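Local coordinates for kappa-carrageenase (Pseudoalteromonas carrageenovora, PDB 1DYP), which catalyses, through the catalytic domain present here, the endohydrolysis of beta-1,4 linkages between D-galactose 4-sulfate and 3,6-anhydro-D-galactose in kappa-carrageenans, at residues A[133-138]-A[157-162]; A[202-207]-A[216-221]. The protein carries 1 engineered substitution. All blocks are in the same frame, centred on the assembly; numbering follows the deposited sequence.

Contact 1: A[133-138]-A[157-162]; sequences VQYSEI and HNIVVK
Glu-137 holds CG anti to its backbone N (chi1 178°), while His-157 turns CG to lie beside its own backbone N (chi1 -66°). The two side chains run side by side and point the same way. The carboxylate and imidazole planes are nearly parallel, 9° apart. Glu-137 OE2 comes to 3.2 Å from His-157 ND1, but the angle is too poor for a hydrogen bond. Glu-137 OE1 lies 3.4 Å from His-157 CB and also accepts a 2.6 Å bond from Tyr-135 OH, which reaches it from above the carboxylate plane. The bond from Tyr-135, a second-shell residue, probably helps hold the carboxylate of the nucleophile Glu-137 in its rotation. His-157 ND1 makes a weak bond to Asp-139, and its NE2 is a ligand of a bound cadmium ion.

The two strands are antiparallel, and their backbones pair Glu-137 with His-157 through bonds in both directions. A classic beta bulge interrupts the ladder where Gln-134 and Tyr-135 both face Ile-159. Gln-134 N donates to Ile-159 O at 2.9 Å, and Ile-159 N donates to Tyr-135 O at 3.1 Å. Glu-137 opens the E-x-D-x-x-E signature of glycoside hydrolase family 16, which continues to Asp-139 and the proton donor Glu-142.

Ile-159 packs on the active-site side of the sheet, with CD1 3.9 Å from Tyr-135 CB. Its CG2 branch meets the amide of Gln-134, 3.6 Å from OE1, while Gln-134 NE2 bonds Leu-127 O. On the opposite face Val-133 CG2 and Val-160 CG2 touch at 4.1 Å. Asn-158 also points there, with OD1 bonded to Asn-178 ND2.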
# COMPACT_ATOMS: atom_id res chain seq x y z
N VAL A 133 15.90 -13.05 -1.61
CA VAL A 133 14.76 -12.17 -1.81
C VAL A 133 15.31 -10.75 -1.88
O VAL A 133 15.89 -10.25 -0.91
CB VAL A 133 13.76 -12.28 -0.65
CG1 VAL A 133 12.66 -11.24 -0.81
CG2 VAL A 133 13.15 -13.68 -0.62
N GLN A 134 15.13 -10.11 -3.03
CA GLN A 134 15.63 -8.75 -3.24
C GLN A 134 14.61 -7.68 -2.87
O GLN A 134 14.97 -6.52 -2.68
CB GLN A 134 16.02 -8.55 -4.70
CG GLN A 134 16.92 -9.61 -5.29
CD GLN A 134 17.44 -9.23 -6.67
OE1 GLN A 134 16.79 -8.49 -7.41
NE2 GLN A 134 18.62 -9.74 -7.02
N TYR A 135 13.35 -8.07 -2.80
CA TYR A 135 12.28 -7.13 -2.50
C TYR A 135 11.10 -7.82 -1.83
O TYR A 135 10.69 -8.90 -2.26
CB TYR A 135 11.81 -6.47 -3.81
CG TYR A 135 10.61 -5.56 -3.68
CD1 TYR A 135 10.73 -4.32 -3.05
CD2 TYR A 135 9.37 -5.93 -4.19
CE1 TYR A 135 9.63 -3.47 -2.93
CE2 TYR A 135 8.26 -5.08 -4.08
CZ TYR A 135 8.40 -3.85 -3.45
OH TYR A 135 7.32 -3.01 -3.34
N SER A 136 10.57 -7.19 -0.79
CA SER A 136 9.42 -7.72 -0.06
C SER A 136 8.36 -6.64 0.07
O SER A 136 8.66 -5.50 0.45
CB SER A 136 9.82 -8.18 1.35
OG SER A 136 10.77 -9.23 1.31
N GLU A 137 7.11 -6.99 -0.23
CA GLU A 137 6.01 -6.05 -0.13
C GLU A 137 4.77 -6.76 0.40
O GLU A 137 4.35 -7.78 -0.16
CB GLU A 137 5.68 -5.45 -1.50
CG GLU A 137 4.50 -4.48 -1.49
CD GLU A 137 4.07 -4.06 -2.88
OE1 GLU A 137 4.94 -4.03 -3.78
OE2 GLU A 137 2.88 -3.75 -3.09
N ILE A 138 4.22 -6.25 1.49
CA ILE A 138 3.00 -6.81 2.05
C ILE A 138 1.92 -5.75 1.93
O ILE A 138 2.06 -4.65 2.45
CB ILE A 138 3.16 -7.19 3.54
CG1 ILE A 138 4.21 -8.30 3.70
CG2 ILE A 138 1.81 -7.67 4.09
CD1 ILE A 138 4.43 -8.76 5.13
N HIS A 157 3.82 -8.91 -2.92
CA HIS A 157 4.67 -8.72 -4.09
C HIS A 157 6.09 -9.00 -3.63
O HIS A 157 6.43 -8.74 -2.47
CB HIS A 157 4.61 -7.29 -4.62
CG HIS A 157 3.27 -6.89 -5.16
ND1 HIS A 157 2.17 -6.66 -4.35
CD2 HIS A 157 2.86 -6.65 -6.42
CE1 HIS A 157 1.15 -6.29 -5.10
NE2 HIS A 157 1.54 -6.28 -6.36
N ASN A 158 6.93 -9.52 -4.52
CA ASN A 158 8.30 -9.80 -4.15
C ASN A 158 9.16 -10.12 -5.36
O ASN A 158 8.65 -10.38 -6.45
CB ASN A 158 8.38 -10.99 -3.19
CG ASN A 158 7.87 -12.28 -3.81
OD1 ASN A 158 6.68 -12.47 -3.97
ND2 ASN A 158 8.80 -13.17 -4.17
N ILE A 159 10.47 -10.09 -5.13
CA ILE A 159 11.45 -10.45 -6.15
C ILE A 159 12.31 -11.50 -5.47
O ILE A 159 12.91 -11.24 -4.42
CB ILE A 159 12.36 -9.28 -6.55
CG1 ILE A 159 11.55 -8.21 -7.28
CG2 ILE A 159 13.48 -9.81 -7.46
CD1 ILE A 159 12.36 -6.97 -7.62
N VAL A 160 12.35 -12.70 -6.04
CA VAL A 160 13.15 -13.77 -5.48
C VAL A 160 13.97 -14.42 -6.58
O VAL A 160 13.52 -14.53 -7.72
CB VAL A 160 12.25 -14.84 -4.79
CG1 VAL A 160 11.31 -15.47 -5.80
CG2 VAL A 160 13.12 -15.90 -4.12
N VAL A 161 15.18 -14.84 -6.24
CA VAL A 161 16.05 -15.47 -7.22
C VAL A 161 15.63 -16.91 -7.50
O VAL A 161 15.63 -17.76 -6.60
CB VAL A 161 17.52 -15.46 -6.73
CG1 VAL A 161 18.41 -16.19 -7.72
CG2 VAL A 161 17.99 -14.02 -6.56
N LYS A 162 15.26 -17.17 -8.75
CA LYS A 162 14.84 -18.50 -9.19
C LYS A 162 15.74 -18.91 -10.36
O LYS A 162 15.81 -18.20 -11.36
CB LYS A 162 13.39 -18.49 -9.67
CG LYS A 162 12.35 -18.27 -8.60
CD LYS A 162 10.96 -18.35 -9.23
CE LYS A 162 9.85 -18.21 -8.21
NZ LYS A 162 8.52 -18.32 -8.87

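Contact 2: A[202-207]-A[216-221]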
# COMPACT_ATOMS: atom_id res chain seq x y z
N ASP A 202 6.67 -17.04 9.94
CA ASP A 202 6.05 -18.18 9.27
C ASP A 202 4.73 -17.92 8.54
O ASP A 202 4.43 -18.59 7.55
CB ASP A 202 5.82 -19.31 10.27
CG ASP A 202 7.09 -19.73 10.97
OD1 ASP A 202 8.10 -19.98 10.28
OD2 ASP A 202 7.08 -19.80 12.22
N LYS A 203 3.94 -16.97 9.03
CA LYS A 203 2.64 -16.70 8.43
C LYS A 203 2.28 -15.23 8.31
O LYS A 203 2.81 -14.38 9.03
CB LYS A 203 1.54 -17.37 9.25
CG LYS A 203 1.74 -18.85 9.51
CD LYS A 203 1.36 -19.70 8.31
CE LYS A 203 1.59 -21.17 8.63
NZ LYS A 203 1.15 -22.05 7.53
N ILE A 204 1.37 -14.94 7.39
CA ILE A 204 0.86 -13.59 7.19
C ILE A 204 -0.65 -13.78 7.17
O ILE A 204 -1.18 -14.56 6.37
CB ILE A 204 1.34 -12.99 5.85
CG1 ILE A 204 2.87 -13.03 5.79
CG2 ILE A 204 0.85 -11.55 5.72
CD1 ILE A 204 3.44 -12.60 4.46
N THR A 205 -1.34 -13.09 8.07
CA THR A 205 -2.79 -13.20 8.19
C THR A 205 -3.43 -11.82 8.08
O THR A 205 -3.07 -10.91 8.82
CB THR A 205 -3.17 -13.83 9.53
OG1 THR A 205 -2.50 -15.08 9.67
CG2 THR A 205 -4.68 -14.05 9.62
N TRP A 206 -4.38 -11.69 7.16
CA TRP A 206 -5.06 -10.42 6.92
C TRP A 206 -6.43 -10.35 7.58
O TRP A 206 -7.15 -11.35 7.65
CB TRP A 206 -5.23 -10.18 5.42
CG TRP A 206 -3.98 -9.87 4.65
CD1 TRP A 206 -3.60 -8.65 4.18
CD2 TRP A 206 -3.02 -10.82 4.14
NE1 TRP A 206 -2.47 -8.77 3.40
CE2 TRP A 206 -2.10 -10.09 3.36
CE3 TRP A 206 -2.85 -12.20 4.26
CZ2 TRP A 206 -1.02 -10.70 2.69
CZ3 TRP A 206 -1.78 -12.81 3.60
CH2 TRP A 206 -0.88 -12.06 2.82
N TYR A 207 -6.79 -9.16 8.04
CA TYR A 207 -8.07 -8.94 8.71
C TYR A 207 -8.81 -7.72 8.18
O TYR A 207 -8.20 -6.73 7.78
CB TYR A 207 -7.86 -8.72 10.21
CG TYR A 207 -7.13 -9.82 10.94
CD1 TYR A 207 -5.75 -9.96 10.81
CD2 TYR A 207 -7.82 -10.71 11.76
CE1 TYR A 207 -5.07 -10.97 11.50
CE2 TYR A 207 -7.14 -11.72 12.45
CZ TYR A 207 -5.77 -11.84 12.31
OH TYR A 207 -5.11 -12.83 13.00
N LYS A 216 -1.31 -16.52 4.19
CA LYS A 216 -0.30 -17.07 3.30
C LYS A 216 0.90 -17.44 4.15
O LYS A 216 1.05 -16.96 5.27
CB LYS A 216 0.16 -16.03 2.28
CG LYS A 216 -0.91 -15.49 1.36
CD LYS A 216 -1.44 -16.55 0.42
CE LYS A 216 -2.41 -15.94 -0.58
NZ LYS A 216 -3.14 -16.98 -1.38
N ASP A 217 1.76 -18.30 3.62
CA ASP A 217 2.97 -18.64 4.35
C ASP A 217 3.95 -17.52 4.04
O ASP A 217 3.99 -17.01 2.92
CB ASP A 217 3.51 -19.98 3.88
CG ASP A 217 2.71 -21.14 4.42
OD1 ASP A 217 2.71 -21.33 5.65
OD2 ASP A 217 2.06 -21.84 3.61
N ASN A 218 4.72 -17.11 5.04
CA ASN A 218 5.68 -16.04 4.82
C ASN A 218 6.94 -16.61 4.20
O ASN A 218 7.90 -16.92 4.90
CB ASN A 218 6.02 -15.33 6.12
CG ASN A 218 6.85 -14.09 5.88
OD1 ASN A 218 7.39 -13.90 4.80
ND2 ASN A 218 6.95 -13.23 6.89
N LEU A 219 6.92 -16.75 2.88
CA LEU A 219 8.04 -17.30 2.15
C LEU A 219 9.08 -16.25 1.79
O LEU A 219 10.28 -16.50 1.91
CB LEU A 219 7.55 -17.94 0.85
CG LEU A 219 6.46 -19.02 0.96
CD1 LEU A 219 5.99 -19.39 -0.44
CD2 LEU A 219 7.00 -20.23 1.69
N TYR A 220 8.61 -15.09 1.36
CA TYR A 220 9.51 -14.04 0.90
C TYR A 220 9.28 -12.65 1.49
O TYR A 220 9.60 -11.65 0.86
CB TYR A 220 9.40 -13.92 -0.62
CG TYR A 220 9.36 -15.26 -1.33
CD1 TYR A 220 10.45 -16.13 -1.26
CD2 TYR A 220 8.24 -15.65 -2.07
CE1 TYR A 220 10.42 -17.36 -1.90
CE2 TYR A 220 8.21 -16.89 -2.72
CZ TYR A 220 9.30 -17.74 -2.63
OH TYR A 220 9.29 -18.96 -3.27
N TRP A 221 8.77 -12.59 2.71
CA TRP A 221 8.49 -11.29 3.32
C TRP A 221 9.13 -11.12 4.70
O TRP A 221 8.45 -10.89 5.70
CB TRP A 221 6.97 -11.08 3.35
CG TRP A 221 6.42 -11.14 1.95
CD1 TRP A 221 6.40 -10.12 1.05
CD2 TRP A 221 5.98 -12.31 1.25
NE1 TRP A 221 6.00 -10.58 -0.19
CE2 TRP A 221 5.74 -11.92 -0.09
CE3 TRP A 221 5.78 -13.64 1.61
CZ2 TRP A 221 5.30 -12.82 -1.07
CZ3 TRP A 221 5.35 -14.55 0.64
CH2 TRP A 221 5.12 -14.13 -0.68
O HOH W 1 5.46 -20.96 6.81
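Lys-203 and Asp-217 lie side by side and form a salt bridge at the open end of the hairpin. Lys-203 NZ meets Asp-217 OD1 on its syn side; the 2.5 Å between them is unusually short and doubtful. A water donates to both Asp-217 OD1 and Asp-202 O. Asp-202 O also accepts from Asn-218 N at 2.9 Å, with the donor well above the carbonyl plane. Ile-204 and Lys-216 exchange two backbone bonds as a hydrogen-bonded antiparallel pair.

Beyond Asp-217 the chain leaves the strand in an Asx motif. Asn-218 OD1 accepts from Trp-221 N at 2.8 Å, and ND2 donates to Trp-221 O and to Thr-200 O. An alanine here would probably leave Trp-221 N, Trp-221 O and Thr-200 O without their amide mate and allow the loop to shift.

Ile-204 CD1 reaches Trp-221 CE3 at 3.8 Å, the two side chains crossing at about a right angle. Trp-206 CZ3 lies 3.6 Å from Lys-216 CG, while Lys-216 NZ bonds the carbonyl oxygens of Pro-175, Gln-176 and His-179. Ile-204 and Trp-206 rest on Val-197 of strand 193-199, and Trp-206 and Trp-221 meet Leu-156 of strand 151-162.

Overall arrangement
Contact 1 closes before contact 2 opens along the chain, and their centres are about 13 Å apart. Contact 1 joins strands 133-139 and 151-162. Contact 2 is the hairpin of strands 203-208 and 211-217, with the loop that follows. That loop lies against contact 1: Trp-221 NE1 probably bonds His-157 O at 3.0 Å, and Ser-136 OG probably bonds Tyr-220 O. Trp-206 NE1 also bonds Asp-139 O. The hairpin and the loop after it thus back the strand that carries Glu-137 and Asp-139. Strand 133-139 pairs with 113-120, and 203-208 with 193-199, within the beta-sandwich (jelly-roll) fold of family 16.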